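Local coordinates for protein archaeal actin homolog (Thermoplasma acidophilum, PDB 2FSJ) that polymerizes into bundles of helical filaments in a reaction that requires a nucleoside triphosphate and works best with ATP, at residues G183-Q188 and S299-G304; V193-G198 and N280-N285; I224-A229 and E252-P257; S231-K236 and P268-P273; P273-L278 and S307-D312. All blocks are in the same frame, centred on the assembly; numbering follows the deposited sequence.

Interaction 1: G183-Q188 and S299-G304; sequences GIIEQQ and SLIPVG
I185 and I301 meet methyl to methyl where the loop after helix 173-182 passes beside strand 297-303, an outermost strand of the four-stranded mixed sheet in this actin-like fold. The branch that touches is CG2 of I185, which comes within 4.2 Å of CD1 of I301. In I185 the longer branch, CG1, sits between the backbone N and the carbonyl carbon (chi1 58°), and this rotation leaves the short CG2 branch facing the strand. I301 supplies the reach from the other side: its extended chi2 of 160° carries CD1 outward to the loop. L179 of helix 173-182 touches both isoleucines, and G183 ends that helix in a Schellman motif.

Two residues before I301 on the strand, S299 points toward the loop as well. Its OG stands 4.3 Å from CG2 of I185 and 4.4 Å from NE2 of Q188, whose CB also points toward the strand. The contact is a worked example of a loop and a sheet margin joined by one methyl contact and one bridging water, with no direct hydrogen bond between the segments. The water accepts from E186 N at 3.0 Å and hydrogen-bonds S299 OG at 3.2 Å.

Interaction 2: V193-G198 and N280-N285; sequences VVIDVG and NRIIEN
I282 overlaps two strand residues at once, reaching one branch toward I195 and the other toward V197, both at the long end of contact. Its CG2 approaches CG2 of I195 at 4.4 Å, while CD1, at the end of the longer branch, stands 4.4 Å from CG2 of V197. The fork follows from the torsions: CG1 of I282 lies beside the backbone N (chi1 -68°), which puts CG2 anti to that N, and an extended chi2 sends CD1 along the strand to the next residue on the same face.

Helix 268-290 thus packs on one face of the mixed sheet of the actin-like fold, strand 191-197 being an inner strand of it. Alternation along the strand separates the chemistry: I195 and V197 face the helix, whereas D196 points off that face, its OD2 bonded to a glycerol that probably came from the crystallisation liquor. D196, V197 and G198 lead into the ATP-site residue S199, in a segment that resembles the phosphate 2 motif of actin-family ATPases. F314 touches both I195 and V197, and T202 of the neighbouring strand touches V197 and I282.

Interaction 3: I224-A229 and E252-P257; sequences IGVGDA and EALSHP
A small, wholly apolar contact joins V226 and A229, in the first turn of helix 226-241, to L254, near the C-terminal end of helix 247-253 in the C-terminal, MreB-like half of the actin-like fold. L254 enters with its forked end. CD1 lies 3.6 Å from CG1 of V226, and CD2 lies 4.1 Å from CB of A229, three residues further along the helix. The V226 branch that makes this approach is the one anti to the backbone N (chi1 -178°), and the two side chains slant across each other.

Several backbone and side-chain polar groups bond within their own segments. D228 bonds back to G225 N through OD2, at 2.8 Å and an N-H...O angle of 156°, using the lone pair directed away from its other oxygen. D228 N in turn donates to G225 O at 3.0 Å, and together these bonds hold the chain where it enters the helix, where V226 also has a backbone bond to G198. On the other side, E252 O accepts from both S255 N and H256 N. The L254 side chain also touches I230 and L309.

V226 lies beside the ATP-site residues G306 and Q251, so this packing borders the nucleotide site. With no polar bond across it, the fit depends on the shapes of three aliphatic side chains, while local hydrogen bonds, some to neighbouring residues such as G198, help set the backbones that carry them.

Interaction 4: S231-K236 and P268-P273; sequences SALSRK and PEVSGP
V270 is the residue that both L233 and K236 touch, in a helix-helix contact between helix 226-241 and the start of helix 268-290, both in the C-terminal part of the actin-like fold. The short axes run at 126° to each other and come no closer than 10.1 Å, so the helices are bridged by side chains instead of backbone.

The apolar contacts come first. CD1 of L233 presses on CG1 of V270 at 3.4 Å, tighter than usual van der Waals contact, and the two side chains cross at about a right angle. L233 leaves its helix with CG anti to the backbone N (chi1 179°). Its second methyl, CD2, reaches the side of S271, 4.3 Å from CB.

A second kind of contact is made by the aliphatic part of a charged side chain. K236, one turn after L233, runs out fully extended as far as CE and bends only at the last torsion (chi4 65°). Its CE packs on CG1 of V270, and the bend turns NZ to a salt bridge with E240 of its own helix. The chain therefore serves two ends, carbon against V270 and charge toward E240.

Polar bonding lies beside the contact. S271 OG bonds to L254 O, tying the second helix to the segment at the end of helix 247-253. Helix 268-290 is kinked at P273, whose N makes no bond to the preceding turn; just before it, G272 N still donates to P268 O at 2.9 Å.

Interaction 5: P273-L278 and S307-D312; sequences PILEDL and SNLIGD
The bond from G311 N to S307 O, 3.0 Å long, spans the short helical turn that presents L309 and I310 to L275 and L278 of helix 268-290. In this actin-like fold the turn follows strand 297-303 after a short glycine run, and the stretch leading into it, G304 to S307, is consistent with the adenosine motif of the actin superfamily. S307 and N308 belong to the ATP site, so one side of the turn probably faces the nucleotide while another packs on the helix.

I310 and L275 share the packing, I310 offering one branch to each leucine of the helix. Its CG1 occupies the crowded position between backbone N and carbonyl carbon (chi1 59°), which leaves CG2 beside the N and directed at L275. There CG2 lies 3.5 Å from the carbonyl oxygen of L275 and 4.1 Å from its CB, so this branch rests against the helix backbone. The other branch ends in CD1, which meets CG of L278 at 4.1 Å, the two side chains crossing at about a right angle. L278 comes to it with CG anti to its backbone N (chi1 172°).

I282, a turn further along the helix, also touches I310, while A229 of helix 226-241 touches L275. Nearer the margin, L309 adds one more methyl contact: its CD1 stands 4.2 Å from CD2 of L275.

Overall arrangement
Interactions 2, 4 and 5 all use helix 268-290: interaction 4 its start, interaction 5 the next turns and interaction 2 a later one. Interaction 3 shares helix 226-241 with interaction 4 and is tied to it by a hydrogen bond from L254 to S271. Interactions 1 and 2 meet in the sheet, where strands 297-303 and 191-197 are hydrogen-bonded neighbours. Interactions 1, 2 and 3 are buried; interactions 4 and 5 are partly buried. The chemistry does not simply follow burial. Interactions 2, 3 and 5 join aliphatic side chains near the ATP site, interaction 4 brings in a lysine chain with its charge paired alongside, and interaction 1 adds a bridging water to its isoleucine contact.

Interaction 1: G183-Q188 and S299-G304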
# COMPACT_ATOMS: atom_id res chain seq x y z
N GLY A 183 19.23 -6.34 8.23
CA GLY A 183 20.64 -6.24 7.95
C GLY A 183 20.85 -5.94 6.50
O GLY A 183 21.94 -6.08 6.04
N ILE A 184 19.79 -5.60 5.75
CA ILE A 184 19.86 -5.35 4.31
C ILE A 184 20.43 -3.94 4.01
O ILE A 184 21.08 -3.71 2.97
CB ILE A 184 18.48 -5.59 3.65
CG1 ILE A 184 18.17 -7.11 3.68
CG2 ILE A 184 18.46 -5.02 2.22
CD1 ILE A 184 16.72 -7.52 3.44
N ILE A 185 20.16 -3.00 4.91
CA ILE A 185 20.86 -1.71 4.89
C ILE A 185 21.53 -1.52 6.24
O ILE A 185 21.26 -2.26 7.19
CB ILE A 185 19.90 -0.56 4.60
CG1 ILE A 185 18.78 -0.51 5.64
CG2 ILE A 185 19.33 -0.69 3.19
CD1 ILE A 185 17.87 0.71 5.56
N GLU A 186 22.42 -0.53 6.33
CA GLU A 186 23.18 -0.29 7.57
C GLU A 186 23.28 1.20 7.86
O GLU A 186 23.29 2.01 6.94
CB GLU A 186 24.59 -0.87 7.43
N GLN A 187 23.30 1.57 9.13
CA GLN A 187 23.41 2.98 9.49
C GLN A 187 24.83 3.43 9.18
O GLN A 187 25.79 2.68 9.39
CB GLN A 187 23.08 3.22 10.95
CG GLN A 187 21.62 2.99 11.26
CD GLN A 187 21.23 3.52 12.58
OE1 GLN A 187 21.00 4.72 12.74
NE2 GLN A 187 21.16 2.64 13.56
N GLN A 188 24.93 4.63 8.63
CA GLN A 188 26.18 5.20 8.13
C GLN A 188 25.88 6.64 7.74
O GLN A 188 24.73 7.00 7.65
CB GLN A 188 26.67 4.43 6.90
CG GLN A 188 25.63 4.24 5.80
CD GLN A 188 25.96 3.12 4.83
OE1 GLN A 188 27.13 2.82 4.60
NE2 GLN A 188 24.94 2.51 4.25
N SER A 299 21.87 4.45 -0.54
CA SER A 299 20.95 3.36 -0.80
C SER A 299 19.69 3.89 -1.45
O SER A 299 19.11 4.85 -0.95
CB SER A 299 20.55 2.61 0.48
OG SER A 299 21.61 2.40 1.36
N LEU A 300 19.31 3.28 -2.58
CA LEU A 300 18.06 3.55 -3.31
C LEU A 300 17.18 2.32 -3.14
O LEU A 300 17.61 1.21 -3.47
CB LEU A 300 18.31 3.74 -4.81
CG LEU A 300 18.78 5.08 -5.36
CD1 LEU A 300 19.18 4.94 -6.85
CD2 LEU A 300 17.76 6.21 -5.20
N ILE A 301 15.95 2.51 -2.65
CA ILE A 301 15.12 1.41 -2.20
C ILE A 301 13.74 1.46 -2.87
O ILE A 301 12.82 2.14 -2.40
CB ILE A 301 15.02 1.40 -0.66
CG1 ILE A 301 16.42 1.41 -0.02
CG2 ILE A 301 14.20 0.21 -0.18
CD1 ILE A 301 16.45 1.87 1.43
N PRO A 302 13.60 0.79 -4.00
CA PRO A 302 12.30 0.76 -4.66
C PRO A 302 11.36 -0.22 -3.99
O PRO A 302 11.72 -1.39 -3.78
CB PRO A 302 12.64 0.33 -6.08
CG PRO A 302 14.20 0.50 -6.15
CD PRO A 302 14.65 0.16 -4.80
N VAL A 303 10.17 0.26 -3.65
CA VAL A 303 9.14 -0.53 -3.00
C VAL A 303 7.81 -0.26 -3.69
O VAL A 303 7.75 0.46 -4.67
CB VAL A 303 9.03 -0.27 -1.48
CG1 VAL A 303 10.32 -0.69 -0.69
CG2 VAL A 303 8.62 1.15 -1.16
N GLY A 304 6.75 -0.91 -3.22
CA GLY A 304 5.45 -0.82 -3.87
C GLY A 304 5.29 -1.78 -5.03
O GLY A 304 6.30 -2.31 -5.59
O HOH W 1 23.08 0.76 3.72

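Interaction 2: V193-G198 and N280-N285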
# COMPACT_ATOMS: atom_id res chain seq x y z
N VAL A 193 16.95 6.55 0.09
CA VAL A 193 15.82 7.08 -0.63
C VAL A 193 14.88 5.92 -0.96
O VAL A 193 15.22 5.00 -1.73
CB VAL A 193 16.24 7.89 -1.91
CG1 VAL A 193 14.99 8.44 -2.61
CG2 VAL A 193 17.17 9.02 -1.57
N VAL A 194 13.69 5.97 -0.38
CA VAL A 194 12.68 4.95 -0.58
C VAL A 194 11.68 5.47 -1.60
O VAL A 194 11.08 6.52 -1.38
CB VAL A 194 11.91 4.62 0.74
CG1 VAL A 194 10.83 3.58 0.47
CG2 VAL A 194 12.93 4.08 1.83
N ILE A 195 11.54 4.76 -2.72
CA ILE A 195 10.71 5.17 -3.84
C ILE A 195 9.55 4.16 -3.96
O ILE A 195 9.75 3.00 -4.34
CB ILE A 195 11.55 5.22 -5.13
CG1 ILE A 195 12.74 6.18 -4.97
CG2 ILE A 195 10.67 5.63 -6.32
CD1 ILE A 195 13.83 5.99 -6.00
N ASP A 196 8.36 4.58 -3.54
CA ASP A 196 7.20 3.67 -3.44
C ASP A 196 6.23 3.98 -4.58
O ASP A 196 5.52 4.96 -4.54
CB ASP A 196 6.55 3.95 -2.11
CG ASP A 196 5.49 2.95 -1.73
OD1 ASP A 196 5.01 2.17 -2.59
OD2 ASP A 196 5.07 2.90 -0.55
N VAL A 197 6.24 3.15 -5.62
CA VAL A 197 5.45 3.40 -6.80
C VAL A 197 4.12 2.67 -6.59
O VAL A 197 4.07 1.43 -6.60
CB VAL A 197 6.10 2.87 -8.13
CG1 VAL A 197 5.24 3.30 -9.30
CG2 VAL A 197 7.48 3.45 -8.32
N GLY A 198 3.09 3.43 -6.33
CA GLY A 198 1.75 2.87 -6.22
C GLY A 198 0.95 3.09 -7.50
O GLY A 198 1.50 3.50 -8.54
N ASN A 280 10.95 7.23 -16.54
CA ASN A 280 11.66 8.43 -16.89
C ASN A 280 11.09 9.68 -16.16
O ASN A 280 11.87 10.54 -15.69
CB ASN A 280 11.70 8.62 -18.44
CG ASN A 280 12.62 7.62 -19.13
OD1 ASN A 280 13.42 6.94 -18.48
ND2 ASN A 280 12.54 7.56 -20.43
N ARG A 281 9.76 9.78 -16.04
CA ARG A 281 9.16 10.95 -15.39
C ARG A 281 9.47 10.95 -13.90
O ARG A 281 9.76 12.01 -13.34
CB ARG A 281 7.65 11.03 -15.57
CG ARG A 281 7.26 11.43 -17.00
CD ARG A 281 5.78 11.57 -17.19
NE ARG A 281 5.44 11.99 -18.56
CZ ARG A 281 5.20 13.25 -18.95
NH1 ARG A 281 5.28 14.29 -18.10
NH2 ARG A 281 4.88 13.48 -20.22
N ILE A 282 9.43 9.79 -13.27
CA ILE A 282 9.74 9.71 -11.86
C ILE A 282 11.19 10.05 -11.60
O ILE A 282 11.49 10.86 -10.69
CB ILE A 282 9.39 8.31 -11.30
CG1 ILE A 282 7.88 8.10 -11.30
CG2 ILE A 282 9.95 8.12 -9.90
CD1 ILE A 282 7.48 6.64 -11.32
N ILE A 283 12.08 9.48 -12.40
CA ILE A 283 13.51 9.73 -12.26
C ILE A 283 13.83 11.24 -12.44
O ILE A 283 14.58 11.84 -11.65
CB ILE A 283 14.29 8.90 -13.25
CG1 ILE A 283 14.27 7.42 -12.84
CG2 ILE A 283 15.73 9.48 -13.45
CD1 ILE A 283 14.58 6.46 -13.99
N GLU A 284 13.24 11.85 -13.45
CA GLU A 284 13.48 13.28 -13.69
C GLU A 284 13.01 14.16 -12.52
O GLU A 284 13.68 15.10 -12.14
CB GLU A 284 12.76 13.72 -14.97
CG GLU A 284 12.64 15.22 -15.11
CD GLU A 284 11.68 15.66 -16.21
OE1 GLU A 284 10.44 15.27 -16.17
OE2 GLU A 284 12.16 16.40 -17.10
N ASN A 285 11.85 13.86 -11.97
CA ASN A 285 11.31 14.58 -10.83
C ASN A 285 12.14 14.36 -9.53
O ASN A 285 12.43 15.31 -8.81
CB ASN A 285 9.84 14.18 -10.64
CG ASN A 285 8.85 15.15 -11.32
OD1 ASN A 285 8.61 15.08 -12.55
ND2 ASN A 285 8.27 16.03 -10.53

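Interaction 3: I224-A229 and E252-P257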
# COMPACT_ATOMS: atom_id res chain seq x y z
N ILE A 224 1.77 10.54 -9.77
CA ILE A 224 1.94 9.66 -10.93
C ILE A 224 2.23 8.29 -10.38
O ILE A 224 2.88 8.17 -9.32
CB ILE A 224 3.06 10.18 -11.90
CG1 ILE A 224 2.92 9.52 -13.29
CG2 ILE A 224 4.46 9.95 -11.35
CD1 ILE A 224 3.95 10.01 -14.38
N GLY A 225 1.71 7.26 -11.05
CA GLY A 225 1.95 5.89 -10.66
C GLY A 225 1.54 4.90 -11.77
O GLY A 225 1.28 5.31 -12.90
N VAL A 226 1.41 3.63 -11.42
CA VAL A 226 1.12 2.59 -12.39
C VAL A 226 -0.21 2.84 -13.11
O VAL A 226 -0.35 2.42 -14.20
CB VAL A 226 1.10 1.19 -11.75
CG1 VAL A 226 0.84 0.11 -12.84
CG2 VAL A 226 2.42 0.90 -11.01
N GLY A 227 -1.17 3.50 -12.47
CA GLY A 227 -2.45 3.80 -13.09
C GLY A 227 -2.36 4.69 -14.30
O GLY A 227 -3.18 4.62 -15.21
N ASP A 228 -1.34 5.53 -14.33
CA ASP A 228 -1.07 6.36 -15.51
C ASP A 228 -0.60 5.52 -16.68
O ASP A 228 -1.00 5.79 -17.82
CB ASP A 228 -0.08 7.43 -15.18
CG ASP A 228 -0.59 8.38 -14.07
OD1 ASP A 228 -1.57 9.12 -14.32
OD2 ASP A 228 -0.13 8.38 -12.91
N ALA A 229 0.19 4.50 -16.41
CA ALA A 229 0.59 3.53 -17.44
C ALA A 229 -0.60 2.68 -17.90
O ALA A 229 -0.75 2.47 -19.09
CB ALA A 229 1.75 2.63 -16.97
N GLU A 252 -3.39 -6.17 -16.15
CA GLU A 252 -2.78 -7.45 -16.56
C GLU A 252 -2.01 -7.27 -17.83
O GLU A 252 -0.91 -7.78 -17.97
CB GLU A 252 -3.82 -8.52 -16.83
CG GLU A 252 -4.64 -9.01 -15.67
CD GLU A 252 -5.47 -10.23 -16.08
OE1 GLU A 252 -4.91 -11.10 -16.82
OE2 GLU A 252 -6.68 -10.31 -15.71
N ALA A 253 -2.57 -6.50 -18.76
CA ALA A 253 -1.96 -6.33 -20.07
C ALA A 253 -0.63 -5.59 -20.04
O ALA A 253 0.09 -5.53 -21.04
CB ALA A 253 -2.96 -5.69 -21.06
N LEU A 254 -0.27 -5.00 -18.90
CA LEU A 254 1.09 -4.47 -18.71
C LEU A 254 2.22 -5.54 -18.74
O LEU A 254 3.32 -5.27 -19.21
CB LEU A 254 1.20 -3.73 -17.36
CG LEU A 254 0.45 -2.42 -17.16
CD1 LEU A 254 0.59 -2.03 -15.68
CD2 LEU A 254 0.89 -1.28 -18.06
N SER A 255 1.94 -6.72 -18.19
CA SER A 255 2.93 -7.81 -18.06
C SER A 255 2.82 -8.89 -19.15
O SER A 255 3.84 -9.44 -19.61
CB SER A 255 2.77 -8.44 -16.67
OG SER A 255 2.81 -7.41 -15.69
N HIS A 256 1.60 -9.17 -19.59
CA HIS A 256 1.40 -10.14 -20.66
C HIS A 256 0.13 -9.90 -21.52
O HIS A 256 -0.85 -9.32 -21.06
CB HIS A 256 1.36 -11.57 -20.09
CG HIS A 256 0.31 -11.77 -19.06
ND1 HIS A 256 0.52 -11.53 -17.72
CD2 HIS A 256 -0.98 -12.18 -19.18
CE1 HIS A 256 -0.59 -11.77 -17.05
NE2 HIS A 256 -1.51 -12.18 -17.91
N PRO A 257 0.14 -10.41 -22.74
CA PRO A 257 -1.03 -10.20 -23.61
C PRO A 257 -2.26 -10.85 -23.01
O PRO A 257 -2.21 -11.83 -22.25
CB PRO A 257 -0.60 -10.81 -24.96
CG PRO A 257 0.93 -10.94 -24.85
CD PRO A 257 1.18 -11.22 -23.40

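Interaction 4: S231-K236 and P268-P273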
# COMPACT_ATOMS: atom_id res chain seq x y z
N SER A 231 -3.80 3.62 -17.79
CA SER A 231 -4.66 4.50 -18.59
C SER A 231 -4.08 4.75 -19.97
O SER A 231 -4.82 4.77 -20.98
CB SER A 231 -4.91 5.84 -17.89
OG SER A 231 -5.74 5.57 -16.76
N ALA A 232 -2.78 4.94 -20.04
CA ALA A 232 -2.12 5.13 -21.34
C ALA A 232 -2.28 3.87 -22.25
O ALA A 232 -2.55 3.99 -23.43
CB ALA A 232 -0.65 5.51 -21.19
N LEU A 233 -2.16 2.68 -21.68
CA LEU A 233 -2.32 1.45 -22.45
C LEU A 233 -3.79 1.27 -22.88
O LEU A 233 -4.07 0.83 -24.00
CB LEU A 233 -1.82 0.24 -21.65
CG LEU A 233 -1.94 -1.16 -22.32
CD1 LEU A 233 -1.37 -1.17 -23.70
CD2 LEU A 233 -1.31 -2.27 -21.51
N SER A 234 -4.72 1.61 -22.01
CA SER A 234 -6.12 1.58 -22.37
C SER A 234 -6.47 2.51 -23.54
O SER A 234 -7.23 2.10 -24.45
CB SER A 234 -6.97 1.95 -21.17
OG SER A 234 -8.35 1.88 -21.51
N ARG A 235 -5.99 3.75 -23.48
CA ARG A 235 -6.18 4.70 -24.55
C ARG A 235 -5.62 4.21 -25.87
O ARG A 235 -6.27 4.39 -26.95
CB ARG A 235 -5.58 6.09 -24.20
CG ARG A 235 -6.35 6.85 -23.10
CD ARG A 235 -5.93 8.33 -22.97
NE ARG A 235 -4.51 8.44 -22.68
CZ ARG A 235 -4.00 8.33 -21.45
NH1 ARG A 235 -4.79 8.15 -20.42
NH2 ARG A 235 -2.69 8.38 -21.25
N LYS A 236 -4.44 3.59 -25.81
CA LYS A 236 -3.76 3.08 -27.00
C LYS A 236 -4.56 1.93 -27.64
O LYS A 236 -4.75 1.90 -28.87
CB LYS A 236 -2.29 2.68 -26.69
CG LYS A 236 -1.56 2.01 -27.89
CD LYS A 236 -0.11 1.74 -27.63
CE LYS A 236 0.55 0.99 -28.79
NZ LYS A 236 0.58 1.81 -30.02
N PRO A 268 3.97 -6.90 -23.11
CA PRO A 268 5.20 -6.11 -22.99
C PRO A 268 5.65 -5.37 -24.24
O PRO A 268 6.34 -4.36 -24.08
CB PRO A 268 6.25 -7.16 -22.58
CG PRO A 268 5.51 -8.25 -22.01
CD PRO A 268 4.21 -8.31 -22.75
N GLU A 269 5.33 -5.84 -25.44
CA GLU A 269 5.73 -5.11 -26.65
C GLU A 269 5.08 -3.74 -26.63
O GLU A 269 5.69 -2.75 -27.04
CB GLU A 269 5.32 -5.84 -27.93
N VAL A 270 3.84 -3.70 -26.15
CA VAL A 270 3.04 -2.47 -26.13
C VAL A 270 3.29 -1.66 -24.83
O VAL A 270 3.38 -0.42 -24.85
CB VAL A 270 1.52 -2.80 -26.26
CG1 VAL A 270 0.70 -1.55 -26.35
CG2 VAL A 270 1.22 -3.66 -27.50
N SER A 271 3.35 -2.36 -23.72
CA SER A 271 3.46 -1.71 -22.43
C SER A 271 4.87 -1.18 -22.20
O SER A 271 5.07 -0.24 -21.43
CB SER A 271 3.01 -2.67 -21.32
OG SER A 271 3.96 -3.68 -21.07
N GLY A 272 5.85 -1.75 -22.89
CA GLY A 272 7.24 -1.41 -22.67
C GLY A 272 7.58 0.07 -22.70
O GLY A 272 8.10 0.61 -21.72
N PRO A 273 7.35 0.72 -23.82
CA PRO A 273 7.53 2.18 -23.95
C PRO A 273 6.73 3.09 -22.99
O PRO A 273 7.20 4.18 -22.64
CB PRO A 273 7.11 2.42 -25.40
CG PRO A 273 7.35 1.14 -26.04
CD PRO A 273 6.94 0.10 -25.09

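Interaction 5: P273-L278 and S307-D312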
# COMPACT_ATOMS: atom_id res chain seq x y z
N PRO A 273 7.35 0.72 -23.82
CA PRO A 273 7.53 2.18 -23.95
C PRO A 273 6.73 3.09 -22.99
O PRO A 273 7.20 4.18 -22.64
CB PRO A 273 7.11 2.42 -25.40
CG PRO A 273 7.35 1.14 -26.04
CD PRO A 273 6.94 0.10 -25.09
N ILE A 274 5.54 2.65 -22.59
CA ILE A 274 4.68 3.40 -21.66
C ILE A 274 5.33 3.31 -20.26
O ILE A 274 5.44 4.30 -19.57
CB ILE A 274 3.26 2.79 -21.67
CG1 ILE A 274 2.60 3.00 -23.06
CG2 ILE A 274 2.42 3.36 -20.59
CD1 ILE A 274 1.54 2.03 -23.34
N LEU A 275 5.75 2.12 -19.86
CA LEU A 275 6.45 1.90 -18.60
C LEU A 275 7.79 2.60 -18.49
O LEU A 275 8.15 3.11 -17.41
CB LEU A 275 6.60 0.40 -18.31
CG LEU A 275 5.31 -0.35 -17.96
CD1 LEU A 275 5.53 -1.89 -18.06
CD2 LEU A 275 4.73 0.04 -16.64
N GLU A 276 8.52 2.68 -19.58
CA GLU A 276 9.76 3.47 -19.60
C GLU A 276 9.47 4.96 -19.44
O GLU A 276 10.20 5.66 -18.75
CB GLU A 276 10.50 3.28 -20.93
CG GLU A 276 11.91 3.80 -20.91
CD GLU A 276 12.91 2.65 -21.00
OE1 GLU A 276 12.96 2.03 -22.10
OE2 GLU A 276 13.59 2.34 -19.97
N ASP A 277 8.40 5.43 -20.06
CA ASP A 277 7.97 6.81 -19.89
C ASP A 277 7.62 7.08 -18.44
O ASP A 277 8.00 8.11 -17.93
CB ASP A 277 6.76 7.15 -20.76
CG ASP A 277 6.38 8.61 -20.66
OD1 ASP A 277 7.22 9.49 -20.97
OD2 ASP A 277 5.28 9.00 -20.22
N LEU A 278 6.92 6.16 -17.78
CA LEU A 278 6.58 6.36 -16.35
C LEU A 278 7.86 6.49 -15.50
O LEU A 278 8.02 7.43 -14.71
CB LEU A 278 5.77 5.19 -15.85
CG LEU A 278 5.44 5.07 -14.36
CD1 LEU A 278 4.75 6.40 -13.89
CD2 LEU A 278 4.61 3.89 -14.13
N SER A 307 7.25 -1.04 -8.40
CA SER A 307 8.67 -1.37 -8.46
C SER A 307 8.91 -2.80 -9.07
O SER A 307 9.97 -3.05 -9.61
CB SER A 307 9.29 -1.21 -7.06
OG SER A 307 9.35 0.17 -6.67
N ASN A 308 7.95 -3.71 -8.99
CA ASN A 308 8.02 -4.96 -9.80
C ASN A 308 8.18 -4.73 -11.29
O ASN A 308 8.75 -5.56 -12.01
CB ASN A 308 6.74 -5.76 -9.67
CG ASN A 308 6.72 -6.58 -8.46
OD1 ASN A 308 5.74 -6.57 -7.74
ND2 ASN A 308 7.81 -7.32 -8.20
N LEU A 309 7.62 -3.63 -11.77
CA LEU A 309 7.66 -3.30 -13.18
C LEU A 309 8.82 -2.43 -13.66
O LEU A 309 9.26 -2.55 -14.81
CB LEU A 309 6.37 -2.57 -13.54
CG LEU A 309 5.14 -3.48 -13.47
CD1 LEU A 309 3.88 -2.66 -13.50
CD2 LEU A 309 5.18 -4.52 -14.63
N ILE A 310 9.27 -1.49 -12.83
CA ILE A 310 10.26 -0.50 -13.26
C ILE A 310 11.38 -0.23 -12.22
O ILE A 310 12.15 0.67 -12.39
CB ILE A 310 9.55 0.89 -13.58
CG1 ILE A 310 8.82 1.41 -12.34
CG2 ILE A 310 8.63 0.79 -14.79
CD1 ILE A 310 8.36 2.86 -12.43
N GLY A 311 11.40 -0.95 -11.11
CA GLY A 311 12.31 -0.64 -10.00
C GLY A 311 13.78 -0.55 -10.42
O GLY A 311 14.53 0.36 -9.98
N ASP A 312 14.19 -1.48 -11.28
CA ASP A 312 15.57 -1.56 -11.73
C ASP A 312 16.03 -0.30 -12.41
O ASP A 312 17.20 0.04 -12.34
CB ASP A 312 15.78 -2.73 -12.69
CG ASP A 312 15.83 -4.09 -11.98
OD1 ASP A 312 15.93 -4.12 -10.75
OD2 ASP A 312 15.80 -5.17 -12.62